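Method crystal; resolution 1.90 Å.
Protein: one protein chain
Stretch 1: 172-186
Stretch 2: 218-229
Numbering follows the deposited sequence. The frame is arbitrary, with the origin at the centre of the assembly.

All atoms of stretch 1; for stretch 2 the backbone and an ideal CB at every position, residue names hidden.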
# COMPACT_ATOMS: atom_id res chain seq x y z
N GLN A 172 5.65 -3.50 30.52
CA GLN A 172 6.19 -4.82 30.83
C GLN A 172 6.19 -5.11 32.33
O GLN A 172 5.84 -6.24 32.71
CB GLN A 172 7.61 -4.93 30.26
CG GLN A 172 7.70 -4.91 28.76
CD GLN A 172 9.14 -4.91 28.32
OE1 GLN A 172 9.66 -5.92 27.84
NE2 GLN A 172 9.83 -3.79 28.59
N PRO A 173 6.57 -4.19 33.21
CA PRO A 173 6.58 -4.55 34.64
C PRO A 173 5.21 -4.94 35.15
O PRO A 173 5.09 -5.87 35.96
CB PRO A 173 7.12 -3.28 35.34
CG PRO A 173 7.02 -2.20 34.32
CD PRO A 173 7.14 -2.85 32.98
N LEU A 174 4.15 -4.25 34.69
CA LEU A 174 2.82 -4.61 35.14
C LEU A 174 2.34 -5.91 34.50
O LEU A 174 1.72 -6.73 35.16
CB LEU A 174 1.86 -3.48 34.86
CG LEU A 174 0.52 -3.54 35.56
CD1 LEU A 174 0.64 -3.77 37.12
CD2 LEU A 174 -0.19 -2.23 35.26
N ALA A 175 2.64 -6.11 33.22
CA ALA A 175 2.35 -7.41 32.64
C ALA A 175 3.06 -8.50 33.43
O ALA A 175 2.47 -9.53 33.73
CB ALA A 175 2.77 -7.45 31.17
N GLY A 176 4.32 -8.26 33.79
CA GLY A 176 5.06 -9.26 34.55
C GLY A 176 4.41 -9.56 35.89
O GLY A 176 4.14 -10.72 36.21
N THR A 177 4.11 -8.53 36.68
CA THR A 177 3.57 -8.84 38.01
C THR A 177 2.12 -9.33 37.96
O THR A 177 1.71 -10.15 38.80
CB THR A 177 3.69 -7.64 38.95
OG1 THR A 177 2.96 -6.52 38.43
CG2 THR A 177 5.16 -7.28 39.19
N LEU A 178 1.32 -8.88 36.99
CA LEU A 178 -0.00 -9.46 36.83
C LEU A 178 0.07 -10.96 36.58
O LEU A 178 -0.84 -11.71 36.97
CB LEU A 178 -0.75 -8.78 35.66
CG LEU A 178 -1.24 -7.36 36.00
CD1 LEU A 178 -1.71 -6.67 34.77
CD2 LEU A 178 -2.36 -7.36 37.05
N ALA A 179 1.13 -11.43 35.91
CA ALA A 179 1.33 -12.85 35.68
C ALA A 179 2.05 -13.54 36.82
O ALA A 179 2.37 -14.73 36.70
CB ALA A 179 2.14 -13.06 34.39
N GLY A 180 2.33 -12.84 37.91
CA GLY A 180 2.92 -13.44 39.08
C GLY A 180 4.43 -13.48 39.10
O GLY A 180 4.99 -14.03 40.05
N ALA A 181 5.09 -12.90 38.09
CA ALA A 181 6.52 -13.06 37.85
C ALA A 181 7.32 -12.06 38.67
O ALA A 181 6.80 -11.07 39.17
CB ALA A 181 6.86 -12.85 36.36
N ALA A 182 8.60 -12.35 38.81
CA ALA A 182 9.56 -11.37 39.33
C ALA A 182 10.27 -10.80 38.11
O ALA A 182 11.01 -11.52 37.43
CB ALA A 182 10.55 -12.03 40.29
N ILE A 183 10.06 -9.53 37.82
CA ILE A 183 10.50 -8.97 36.55
C ILE A 183 11.47 -7.82 36.81
O ILE A 183 11.16 -6.88 37.56
CB ILE A 183 9.30 -8.53 35.68
CG1 ILE A 183 9.79 -8.07 34.27
CG2 ILE A 183 8.44 -7.48 36.38
CD1 ILE A 183 8.66 -8.00 33.18
N LEU A 184 12.64 -7.90 36.20
CA LEU A 184 13.66 -6.85 36.22
C LEU A 184 13.66 -6.11 34.88
O LEU A 184 13.88 -6.73 33.83
CB LEU A 184 15.03 -7.47 36.48
CG LEU A 184 16.22 -6.52 36.56
CD1 LEU A 184 15.95 -5.41 37.60
CD2 LEU A 184 17.51 -7.30 36.86
N CYS A 185 13.46 -4.80 34.91
CA CYS A 185 13.42 -3.98 33.69
C CYS A 185 14.59 -3.01 33.69
O CYS A 185 14.64 -2.10 34.54
CB CYS A 185 12.11 -3.22 33.61
SG CYS A 185 10.67 -4.31 33.73
N VAL A 186 15.52 -3.20 32.76
CA VAL A 186 16.67 -2.31 32.62
C VAL A 186 16.27 -1.14 31.75
O VAL A 186 15.74 -1.32 30.64
CB VAL A 186 17.87 -3.05 31.99
CG1 VAL A 186 19.09 -2.14 31.95
CG2 VAL A 186 18.18 -4.35 32.71
N UNK A 218 14.56 -12.69 46.49
CA UNK A 218 13.57 -12.80 47.55
C UNK A 218 12.19 -13.12 47.00
O UNK A 218 11.45 -13.92 47.58
CB UNK A 218 13.52 -11.50 48.36
N UNK A 219 11.80 -12.45 45.91
CA UNK A 219 10.49 -12.70 45.32
C UNK A 219 10.40 -14.11 44.74
O UNK A 219 9.45 -14.86 45.03
CB UNK A 219 10.19 -11.67 44.23
N UNK A 220 11.37 -14.49 43.90
CA UNK A 220 11.38 -15.83 43.34
C UNK A 220 11.25 -16.86 44.44
O UNK A 220 10.41 -17.77 44.37
CB UNK A 220 12.66 -16.07 42.53
N UNK A 221 12.12 -16.77 45.43
CA UNK A 221 12.16 -17.75 46.52
C UNK A 221 10.80 -17.87 47.19
O UNK A 221 10.40 -18.97 47.59
CB UNK A 221 13.22 -17.36 47.55
N UNK A 222 10.10 -16.75 47.37
CA UNK A 222 8.79 -16.76 48.01
C UNK A 222 7.62 -16.95 47.04
O UNK A 222 6.48 -17.02 47.50
CB UNK A 222 8.60 -15.45 48.78
N UNK A 223 7.88 -17.07 45.74
CA UNK A 223 6.81 -17.12 44.74
C UNK A 223 5.97 -15.85 44.72
O UNK A 223 4.80 -15.88 44.32
CB UNK A 223 5.91 -18.33 45.00
N UNK A 224 6.56 -14.70 45.14
CA UNK A 224 5.84 -13.44 45.10
C UNK A 224 6.12 -12.72 43.79
O UNK A 224 7.21 -12.84 43.23
CB UNK A 224 6.22 -12.56 46.29
N UNK A 225 5.21 -11.90 43.30
CA UNK A 225 5.55 -11.04 42.17
C UNK A 225 6.31 -9.80 42.64
O UNK A 225 6.12 -9.32 43.76
CB UNK A 225 4.29 -10.63 41.41
N UNK A 226 7.18 -9.28 41.77
CA UNK A 226 7.80 -7.99 42.03
C UNK A 226 8.22 -7.43 40.69
O UNK A 226 8.55 -8.18 39.77
CB UNK A 226 8.99 -8.10 42.99
N UNK A 227 8.21 -6.10 40.57
CA UNK A 227 8.79 -5.42 39.42
C UNK A 227 9.88 -4.47 39.90
O UNK A 227 9.68 -3.68 40.83
CB UNK A 227 7.72 -4.67 38.63
N UNK A 228 11.04 -4.57 39.26
CA UNK A 228 12.17 -3.74 39.62
C UNK A 228 12.66 -3.03 38.37
O UNK A 228 12.95 -3.67 37.36
CB UNK A 228 13.29 -4.57 40.26
N UNK A 229 12.76 -1.70 38.45
CA UNK A 229 13.38 -0.92 37.41
C UNK A 229 14.81 -0.63 37.81
O UNK A 229 15.06 -0.04 38.86
CB UNK A 229 12.60 0.37 37.15

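Stretch 2 runs from a helix through a turn into a strand parallel to strand 182-186. Position 218 is helical, and its ideal CB has nothing of stretch 1 within 5.5 Å; almost any helix-compatible residue would serve, and the deposited one is Glu 218. Position 219 is different. Its CA-to-CB bond points toward stretch 1, and the ideal CB already lies 4.0 Å from Ala 182 CB, so a small apolar side chain suits the gap. Ala 219 fills it.

At 220 the bond points sideways, with the ideal CB 5.1 Å from Ala 182 CB. That leaves room for a branched or longer apolar chain to reach the same methyl group. Val 220, with chi1 in the t well, does so through CG2, 3.9 Å from Ala 182 CB. Positions 221 and 222 face open space, and polar residues are natural choices; they are Asp 221 and Asn 222.

Position 223 has positive phi (62°) and closes a Schellman motif, easiest for glycine or asparagine. Its CB points away from stretch 1, so contact sets no size limit. The residue is Leu 223, and a water donates to both Leu 223 O (2.8 Å) and Gly 180 O (2.6 Å). The side chain at 224 also points away, leaving its identity free; in His 224 the backbone O takes part in a similar water bridge to Gly 180 O.

Position 225 has phi -81° and psi 150°, values proline tolerates, and its ideal CB sits 3.4 Å from Ala 181 O and 3.7 Å from Thr 177 O. A compact, apolar residue fits beside these carbonyls. Pro 225 occupies it, its CB 3.8 Å from Thr 177 O.

From 226 the strand pairs in register with 182-186. The amide at 226 donates to Ala 181 O (N to O 3.2 Å), and its carbonyl accepts from Ile 183 N (2.8 Å from O). The CB projects to the same sheet face as that of Ala 182, whose small methyl leaves space for a beta-branched residue; Val 226 places CG1 3.8 Å from Ala 182 CB.

On the other face, the ideal CB at 227 is crowded by Pro 173 CB (3.6 Å), Ile 183 CG2 and Thr 177 CG2 (both 3.7 Å). Small residues are favoured, and Thr 177 OG1 nearby offers a polar option. Ser 227 meets both conditions: one water is hydrogen-bonded to Ser 227 OG (2.8 Å) and Thr 177 OG1 (2.9 Å).

Position 228 returns to the face of Leu 184, with its ideal CB 3.9 Å from Leu 184 CD1, and calls for an apolar chain. Val 228 sets CG1 3.8 Å from Leu 184 CD1, while its amide donates to Ile 183 O (N to O 2.9 Å) and its carbonyl accepts from Cys 185 N (2.7 Å from O). At 229, paired with Cys 185, ordinary strand angles would admit many residues; Gly 229 brings its CA within 3.3 Å of Cys 185 O.

Stretch 2, residues 218-229: EAVDNLHPVSVG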
# COMPACT_ATOMS: atom_id res chain seq x y z
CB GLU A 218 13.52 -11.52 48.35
CG GLU A 218 12.82 -11.67 49.66
CD GLU A 218 13.01 -10.45 50.53
OE1 GLU A 218 12.89 -9.32 49.96
OE2 GLU A 218 13.23 -10.63 51.76
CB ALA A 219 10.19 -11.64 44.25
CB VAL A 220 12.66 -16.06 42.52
CG1 VAL A 220 12.71 -17.49 42.08
CG2 VAL A 220 12.58 -15.20 41.24
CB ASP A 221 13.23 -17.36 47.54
CG ASP A 221 14.66 -17.63 47.06
OD1 ASP A 221 14.84 -18.29 46.01
OD2 ASP A 221 15.61 -17.14 47.73
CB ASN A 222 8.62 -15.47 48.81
CG ASN A 222 9.40 -15.51 50.09
OD1 ASN A 222 9.39 -16.52 50.80
ND2 ASN A 222 10.12 -14.43 50.39
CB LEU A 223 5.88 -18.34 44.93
CG LEU A 223 6.52 -19.72 44.97
CD1 LEU A 223 5.40 -20.75 45.10
CD2 LEU A 223 7.44 -20.03 43.76
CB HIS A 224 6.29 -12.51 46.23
CG HIS A 224 5.94 -13.00 47.60
ND1 HIS A 224 6.63 -12.59 48.73
CD2 HIS A 224 5.00 -13.87 48.02
CE1 HIS A 224 6.11 -13.19 49.79
NE2 HIS A 224 5.12 -13.97 49.39
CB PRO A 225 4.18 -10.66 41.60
CG PRO A 225 3.30 -10.63 42.82
CD PRO A 225 3.80 -11.75 43.70
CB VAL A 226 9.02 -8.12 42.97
CG1 VAL A 226 10.19 -8.72 42.19
CG2 VAL A 226 9.35 -6.78 43.65
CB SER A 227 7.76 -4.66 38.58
OG SER A 227 6.99 -3.74 39.31
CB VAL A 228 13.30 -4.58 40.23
CG1 VAL A 228 14.45 -3.66 40.61
CG2 VAL A 228 12.78 -5.40 41.41
O HOH W 1 4.27 -3.94 38.51
O HOH W 2 3.46 -14.92 42.02
O HOH W 3 7.39 -14.71 41.34
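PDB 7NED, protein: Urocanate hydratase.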